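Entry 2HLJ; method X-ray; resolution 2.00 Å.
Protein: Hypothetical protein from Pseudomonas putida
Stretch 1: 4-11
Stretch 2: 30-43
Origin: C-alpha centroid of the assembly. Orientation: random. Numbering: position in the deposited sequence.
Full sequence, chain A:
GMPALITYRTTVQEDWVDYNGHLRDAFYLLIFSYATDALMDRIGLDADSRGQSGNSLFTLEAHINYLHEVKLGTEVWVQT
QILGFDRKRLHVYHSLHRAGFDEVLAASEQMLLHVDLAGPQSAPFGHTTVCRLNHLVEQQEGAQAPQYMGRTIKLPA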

ATOM      1  N   ALA A   4     -21.839  -1.686  10.888  1.00 20.37           N
ATOM      2  CA  ALA A   4     -20.432  -1.341  10.871  1.00 19.67           C
ATOM      3  C   ALA A   4     -20.171   0.142  10.587  1.00 19.47           C
ATOM      4  O   ALA A   4     -20.955   0.815   9.927  1.00 20.97           O
ATOM      5  CB  ALA A   4     -19.755  -2.143   9.820  1.00 22.70           C
ATOM      6  N   LEU A   5     -19.022   0.628  11.051  1.00 19.75           N
ATOM      7  CA  LEU A   5     -18.586   1.968  10.732  1.00 19.13           C
ATOM      8  C   LEU A   5     -18.119   2.060   9.268  1.00 20.84           C
ATOM      9  O   LEU A   5     -17.160   1.403   8.895  1.00 22.22           O
ATOM     10  CB  LEU A   5     -17.447   2.390  11.676  1.00 19.66           C
ATOM     11  CG  LEU A   5     -16.892   3.810  11.464  1.00 20.89           C
ATOM     12  CD1 LEU A   5     -17.940   4.911  11.750  1.00 24.31           C
ATOM     13  CD2 LEU A   5     -15.670   4.033  12.311  1.00 18.95           C
ATOM     14  N   ILE A   6     -18.802   2.888   8.472  1.00 18.85           N
ATOM     15  CA  ILE A   6     -18.373   3.250   7.117  1.00 20.53           C
ATOM     16  C   ILE A   6     -17.720   4.643   7.153  1.00 19.74           C
ATOM     17  O   ILE A   6     -18.306   5.599   7.617  1.00 19.39           O
ATOM     18  CB  ILE A   6     -19.554   3.212   6.119  1.00 23.60           C
ATOM     19  CG1 ILE A   6     -20.095   1.794   6.028  1.00 22.95           C
ATOM     20  CG2 ILE A   6     -19.129   3.686   4.731  1.00 16.33           C
ATOM     21  CD1 ILE A   6     -21.342   1.652   5.233  1.00 22.64           C
ATOM     22  N   THR A   7     -16.487   4.741   6.671  1.00 21.16           N
ATOM     23  CA  THR A   7     -15.706   5.965   6.782  1.00 21.09           C
ATOM     24  C   THR A   7     -15.580   6.716   5.466  1.00 22.24           C
ATOM     25  O   THR A   7     -15.295   7.938   5.440  1.00 21.04           O
ATOM     26  CB  THR A   7     -14.329   5.636   7.321  1.00 20.22           C
ATOM     27  OG1 THR A   7     -13.860   4.450   6.710  1.00 16.94           O
ATOM     28  CG2 THR A   7     -14.420   5.381   8.780  1.00 22.61           C
ATOM     29  N   TYR A   8     -15.813   6.010   4.364  1.00 20.35           N
ATOM     30  CA  TYR A   8     -15.539   6.585   3.049  1.00 19.77           C
ATOM     31  C   TYR A   8     -16.283   5.830   1.977  1.00 17.47           C
ATOM     32  O   TYR A   8     -16.373   4.619   2.035  1.00 19.32           O
ATOM     33  CB  TYR A   8     -14.017   6.633   2.769  1.00 18.18           C
ATOM     34  CG  TYR A   8     -13.655   7.501   1.583  1.00 20.00           C
ATOM     35  CD1 TYR A   8     -13.704   8.873   1.689  1.00 24.72           C
ATOM     36  CD2 TYR A   8     -13.301   6.949   0.354  1.00 22.29           C
ATOM     37  CE1 TYR A   8     -13.385   9.685   0.629  1.00 29.81           C
ATOM     38  CE2 TYR A   8     -12.988   7.764  -0.731  1.00 28.14           C
ATOM     39  CZ  TYR A   8     -13.030   9.136  -0.578  1.00 28.49           C
ATOM     40  OH  TYR A   8     -12.728  10.008  -1.622  1.00 30.02           O
ATOM     41  N   ARG A   9     -16.855   6.565   1.026  1.00 20.07           N
ATOM     42  CA  ARG A   9     -17.498   5.978  -0.155  1.00 23.91           C
ATOM     43  C   ARG A   9     -17.055   6.714  -1.379  1.00 24.14           C
ATOM     44  O   ARG A   9     -16.916   7.945  -1.345  1.00 22.66           O
ATOM     45  CB  ARG A   9     -19.015   6.139  -0.120  1.00 24.58           C
ATOM     46  CG  ARG A   9     -19.700   5.705   1.131  1.00 31.28           C
ATOM     47  CD  ARG A   9     -21.192   6.055   1.014  1.00 31.85           C
ATOM     48  NE  ARG A   9     -21.972   5.594   2.151  1.00 35.17           N
ATOM     49  CZ  ARG A   9     -22.427   4.348   2.304  1.00 46.14           C
ATOM     50  NH1 ARG A   9     -22.181   3.394   1.395  1.00 42.64           N
ATOM     51  NH2 ARG A   9     -23.142   4.045   3.389  1.00 53.00           N
ATOM     52  N   THR A  10     -16.873   5.977  -2.482  1.00 21.31           N
ATOM     53  CA  THR A  10     -16.505   6.603  -3.748  1.00 20.32           C
ATOM     54  C   THR A  10     -16.867   5.660  -4.905  1.00 20.94           C
ATOM     55  O   THR A  10     -17.278   4.512  -4.690  1.00 22.44           O
ATOM     56  CB  THR A  10     -14.982   7.041  -3.792  1.00 21.82           C
ATOM     57  OG1 THR A  10     -14.727   7.883  -4.920  1.00 24.71           O
ATOM     58  CG2 THR A  10     -14.034   5.853  -3.846  1.00 24.97           C
ATOM     59  N   THR A  11     -16.802   6.197  -6.112  1.00 23.55           N
ATOM     60  CA  THR A  11     -16.984   5.431  -7.351  1.00 24.42           C
ATOM     61  C   THR A  11     -15.611   5.364  -8.026  1.00 25.06           C
ATOM     62  O   THR A  11     -14.934   6.378  -8.143  1.00 25.10           O
ATOM     63  CB  THR A  11     -18.075   6.083  -8.235  1.00 23.72           C
ATOM     64  OG1 THR A  11     -19.327   6.013  -7.554  1.00 27.83           O
ATOM     65  CG2 THR A  11     -18.254   5.371  -9.552  1.00 20.45           C
ATOM     66  N   LEU A  30      -5.055   4.265  -1.736  1.00 16.29           N
ATOM     67  CA  LEU A  30      -5.516   5.642  -1.725  1.00 13.47           C
ATOM     68  C   LEU A  30      -6.906   5.804  -1.115  1.00 18.50           C
ATOM     69  O   LEU A  30      -7.145   6.723  -0.302  1.00 19.23           O
ATOM     70  CB  LEU A  30      -5.482   6.267  -3.143  1.00 16.25           C
ATOM     71  CG  LEU A  30      -5.829   7.747  -3.160  1.00 15.37           C
ATOM     72  CD1 LEU A  30      -4.870   8.551  -2.293  1.00 15.20           C
ATOM     73  CD2 LEU A  30      -5.887   8.321  -4.589  1.00 17.77           C
ATOM     74  N   ILE A  31      -7.830   4.939  -1.523  1.00 17.56           N
ATOM     75  CA  ILE A  31      -9.194   4.932  -0.972  1.00 17.53           C
ATOM     76  C   ILE A  31      -9.133   4.708   0.530  1.00 16.07           C
ATOM     77  O   ILE A  31      -9.771   5.415   1.297  1.00 18.42           O
ATOM     78  CB  ILE A  31     -10.060   3.819  -1.632  1.00 16.32           C
ATOM     79  CG1 ILE A  31     -10.304   4.122  -3.098  1.00 19.02           C
ATOM     80  CG2 ILE A  31     -11.351   3.582  -0.851  1.00 21.09           C
ATOM     81  CD1 ILE A  31     -10.706   2.897  -3.877  1.00 19.99           C
ATOM     82  N   PHE A  32      -8.325   3.754   0.978  1.00 17.45           N
ATOM     83  CA  PHE A  32      -8.126   3.607   2.418  1.00 17.35           C
ATOM     84  C   PHE A  32      -7.490   4.836   3.121  1.00 19.17           C
ATOM     85  O   PHE A  32      -7.861   5.155   4.261  1.00 20.20           O
ATOM     86  CB  PHE A  32      -7.311   2.339   2.743  1.00 16.83           C
ATOM     87  CG  PHE A  32      -7.972   1.035   2.379  1.00 20.17           C
ATOM     88  CD1 PHE A  32      -9.349   0.851   2.431  1.00 17.89           C
ATOM     89  CD2 PHE A  32      -7.171  -0.085   2.113  1.00 19.72           C
ATOM     90  CE1 PHE A  32      -9.910  -0.388   2.147  1.00 17.46           C
ATOM     91  CE2 PHE A  32      -7.725  -1.284   1.762  1.00 10.75           C
ATOM     92  CZ  PHE A  32      -9.092  -1.463   1.815  1.00 14.49           C
ATOM     93  N   SER A  33      -6.576   5.545   2.452  1.00 19.98           N
ATOM     94  CA  SER A  33      -5.945   6.778   3.013  1.00 18.56           C
ATOM     95  C   SER A  33      -6.984   7.858   3.258  1.00 18.45           C
ATOM     96  O   SER A  33      -6.962   8.544   4.280  1.00 18.26           O
ATOM     97  CB  SER A  33      -4.861   7.343   2.062  1.00 17.06           C
ATOM     98  OG  SER A  33      -3.897   8.175   2.727  1.00 18.97           O
ATOM     99  N   TYR A  34      -7.858   8.031   2.287  1.00 20.06           N
ATOM    100  CA  TYR A  34      -8.956   8.961   2.406  1.00 20.61           C
ATOM    101  C   TYR A  34      -9.873   8.534   3.541  1.00 19.61           C
ATOM    102  O   TYR A  34     -10.364   9.364   4.261  1.00 16.68           O
ATOM    103  CB  TYR A  34      -9.748   9.041   1.125  1.00 20.77           C
ATOM    104  CG  TYR A  34      -9.043   9.676  -0.059  1.00 22.00           C
ATOM    105  CD1 TYR A  34      -8.038  10.634   0.103  1.00 24.53           C
ATOM    106  CD2 TYR A  34      -9.435   9.360  -1.345  1.00 27.06           C
ATOM    107  CE1 TYR A  34      -7.414  11.215  -1.002  1.00 23.49           C
ATOM    108  CE2 TYR A  34      -8.844   9.950  -2.443  1.00 25.38           C
ATOM    109  CZ  TYR A  34      -7.832  10.868  -2.276  1.00 26.97           C
ATOM    110  OH  TYR A  34      -7.241  11.434  -3.397  1.00 26.09           O
ATOM    111  N   ALA A  35     -10.056   7.233   3.704  1.00 19.68           N
ATOM    112  CA  ALA A  35     -10.833   6.698   4.829  1.00 23.25           C
ATOM    113  C   ALA A  35     -10.199   7.054   6.176  1.00 22.32           C
ATOM    114  O   ALA A  35     -10.913   7.399   7.130  1.00 22.51           O
ATOM    115  CB  ALA A  35     -10.987   5.189   4.714  1.00 22.77           C
ATOM    116  N   THR A  36      -8.869   6.927   6.268  1.00 22.17           N
ATOM    117  CA  THR A  36      -8.116   7.324   7.479  1.00 19.02           C
ATOM    118  C   THR A  36      -8.325   8.813   7.759  1.00 19.54           C
ATOM    119  O   THR A  36      -8.598   9.213   8.888  1.00 20.28           O
ATOM    120  CB  THR A  36      -6.618   7.042   7.311  1.00 19.23           C
ATOM    121  OG1 THR A  36      -6.390   5.637   7.140  1.00 18.94           O
ATOM    122  CG2 THR A  36      -5.813   7.538   8.528  1.00 24.02           C
ATOM    123  N   ASP A  37      -8.277   9.638   6.716  1.00 20.26           N
ATOM    124  CA  ASP A  37      -8.513  11.073   6.898  1.00 18.69           C
ATOM    125  C   ASP A  37      -9.937  11.375   7.453  1.00 18.54           C
ATOM    126  O   ASP A  37     -10.135  12.193   8.361  1.00 15.82           O
ATOM    127  CB  ASP A  37      -8.287  11.841   5.600  1.00 17.14           C
ATOM    128  CG  ASP A  37      -6.849  11.761   5.089  1.00 25.77           C
ATOM    129  OD1 ASP A  37      -5.944  11.256   5.789  1.00 25.43           O
ATOM    130  OD2 ASP A  37      -6.631  12.194   3.944  1.00 26.28           O
ATOM    131  N   ALA A  38     -10.922  10.737   6.871  1.00 21.13           N
ATOM    132  CA  ALA A  38     -12.298  10.852   7.323  1.00 20.80           C
ATOM    133  C   ALA A  38     -12.493  10.347   8.751  1.00 19.35           C
ATOM    134  O   ALA A  38     -13.291  10.898   9.487  1.00 21.88           O
ATOM    135  CB  ALA A  38     -13.226  10.091   6.361  1.00 23.69           C
ATOM    136  N   LEU A  39     -11.789   9.303   9.143  1.00 19.84           N
ATOM    137  CA  LEU A  39     -11.841   8.848  10.522  1.00 19.48           C
ATOM    138  C   LEU A  39     -11.314   9.939  11.477  1.00 20.15           C
ATOM    139  O   LEU A  39     -11.875  10.158  12.547  1.00 19.48           O
ATOM    140  CB  LEU A  39     -11.030   7.574  10.690  1.00 18.66           C
ATOM    141  CG  LEU A  39     -11.103   6.942  12.074  1.00 21.68           C
ATOM    142  CD1 LEU A  39     -12.515   6.509  12.463  1.00 26.30           C
ATOM    143  CD2 LEU A  39     -10.118   5.813  12.182  1.00 26.09           C
HETATM  144  N   MSE A  40     -10.258  10.635  11.072  1.00 19.31           N
HETATM  145  CA  MSE A  40      -9.716  11.714  11.884  1.00 20.77           C
HETATM  146  C   MSE A  40     -10.667  12.905  11.932  1.00 21.59           C
HETATM  147  O   MSE A  40     -10.841  13.506  13.004  1.00 17.66           O
HETATM  148  CB  MSE A  40      -8.304  12.119  11.431  1.00 22.82           C
HETATM  149  CG  MSE A  40      -7.243  11.057  11.628  1.00 25.55           C
HETATM  150 SE   MSE A  40      -7.340  10.175  13.362  0.75 39.71          SE
HETATM  151  CE  MSE A  40      -7.892   8.402  12.827  1.00 40.91           C
ATOM    152  N   ASP A  41     -11.329  13.225  10.821  1.00 22.95           N
ATOM    153  CA  ASP A  41     -12.429  14.210  10.882  1.00 23.46           C
ATOM    154  C   ASP A  41     -13.536  13.815  11.867  1.00 23.61           C
ATOM    155  O   ASP A  41     -14.061  14.653  12.604  1.00 24.58           O
ATOM    156  CB  ASP A  41     -13.097  14.425   9.528  1.00 24.55           C
ATOM    157  CG  ASP A  41     -12.248  15.194   8.570  1.00 29.87           C
ATOM    158  OD1 ASP A  41     -11.374  15.982   9.032  1.00 31.93           O
ATOM    159  OD2 ASP A  41     -12.457  14.999   7.340  1.00 33.16           O
ATOM    160  N   ARG A  42     -13.889  12.545  11.889  1.00 24.78           N
ATOM    161  CA  ARG A  42     -14.956  12.084  12.777  1.00 27.21           C
ATOM    162  C   ARG A  42     -14.600  12.258  14.235  1.00 27.34           C
ATOM    163  O   ARG A  42     -15.459  12.618  15.044  1.00 26.67           O
ATOM    164  CB  ARG A  42     -15.263  10.598  12.556  1.00 29.10           C
ATOM    165  CG  ARG A  42     -16.020  10.278  11.325  1.00 34.19           C
ATOM    166  CD  ARG A  42     -16.337   8.801  11.358  1.00 41.68           C
ATOM    167  NE  ARG A  42     -17.131   8.368  10.212  1.00 38.15           N
ATOM    168  CZ  ARG A  42     -18.429   8.080  10.263  1.00 35.70           C
ATOM    169  NH1 ARG A  42     -19.109   8.134  11.405  1.00 25.56           N
ATOM    170  NH2 ARG A  42     -19.037   7.713   9.158  1.00 34.84           N
ATOM    171  N   ILE A  43     -13.349  11.969  14.591  1.00 26.45           N
ATOM    172  CA  ILE A  43     -12.946  12.164  15.964  1.00 25.61           C
ATOM    173  C   ILE A  43     -12.387  13.558  16.213  1.00 26.06           C
ATOM    174  O   ILE A  43     -12.033  13.874  17.323  1.00 26.01           O
ATOM    175  CB  ILE A  43     -12.028  11.048  16.485  1.00 29.35           C
ATOM    176  CG1 ILE A  43     -10.643  11.080  15.863  1.00 29.57           C
ATOM    177  CG2 ILE A  43     -12.690   9.666  16.301  1.00 30.17           C
ATOM    178  CD1 ILE A  43      -9.686  10.108  16.574  1.00 29.58           C
TER
HETATM  179  O   HOH W   1     -16.137   9.080   7.883  1.00 23.76           O

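The strand and the helix meet in a compact, mainly apolar contact, with Tyr8 packed at its middle against Ile31, Tyr34 and Ala35 of the helix and Arg42, with a bridging water, adding a polar element at one end. The two segments run at 134° to each other, their axes approach to 6.7 Å, and together they bury 489 Å². The backbones come nearest where Tyr8 CA lies 5.0 Å from Ala35 CA, a closeness in keeping with the small side chain at Ala35; here Tyr8 CB sits 3.9 Å from Ala35 CB.

From this point the Tyr8 ring, with chi1 in t, extends along the helix surface. Tyr34 CB lies over one face of the ring, 3.7 Å from its centroid and only 13° off the normal, a CH-pi contact. The two aromatic rings are themselves oblique, with planes at 50° and centroids 5.5 Å apart, and Tyr8 OH reaches to 3.4 Å from Tyr34 CD2. Ile31 adds a further apolar contact, its CG2 4.1 Å from Tyr8 CD2, and also meets Thr10, whose CG2 is 4.2 Å from Ile31 CG1.

Toward the start of the strand, Thr7 O packs tightly against the helix, 3.1 Å from Ala38 CB. The same carbonyl accepts a hydrogen bond from a water (Thr7 O to water O, 2.8 Å), which in turn accepts one from Arg42 NE at 2.6 Å, so the water links the strand backbone to the arginine. The Arg42 side chain is extended through chi2 and chi3, bringing NH2 within 2.7 Å of Ile6 O, while Leu5 CD1 covers one face of the guanidinium, 3.4 Å from Arg42 NH1. Leu5 also contacts the helix through its other methyl, CD2, 4.0 Å from Leu39 CD1.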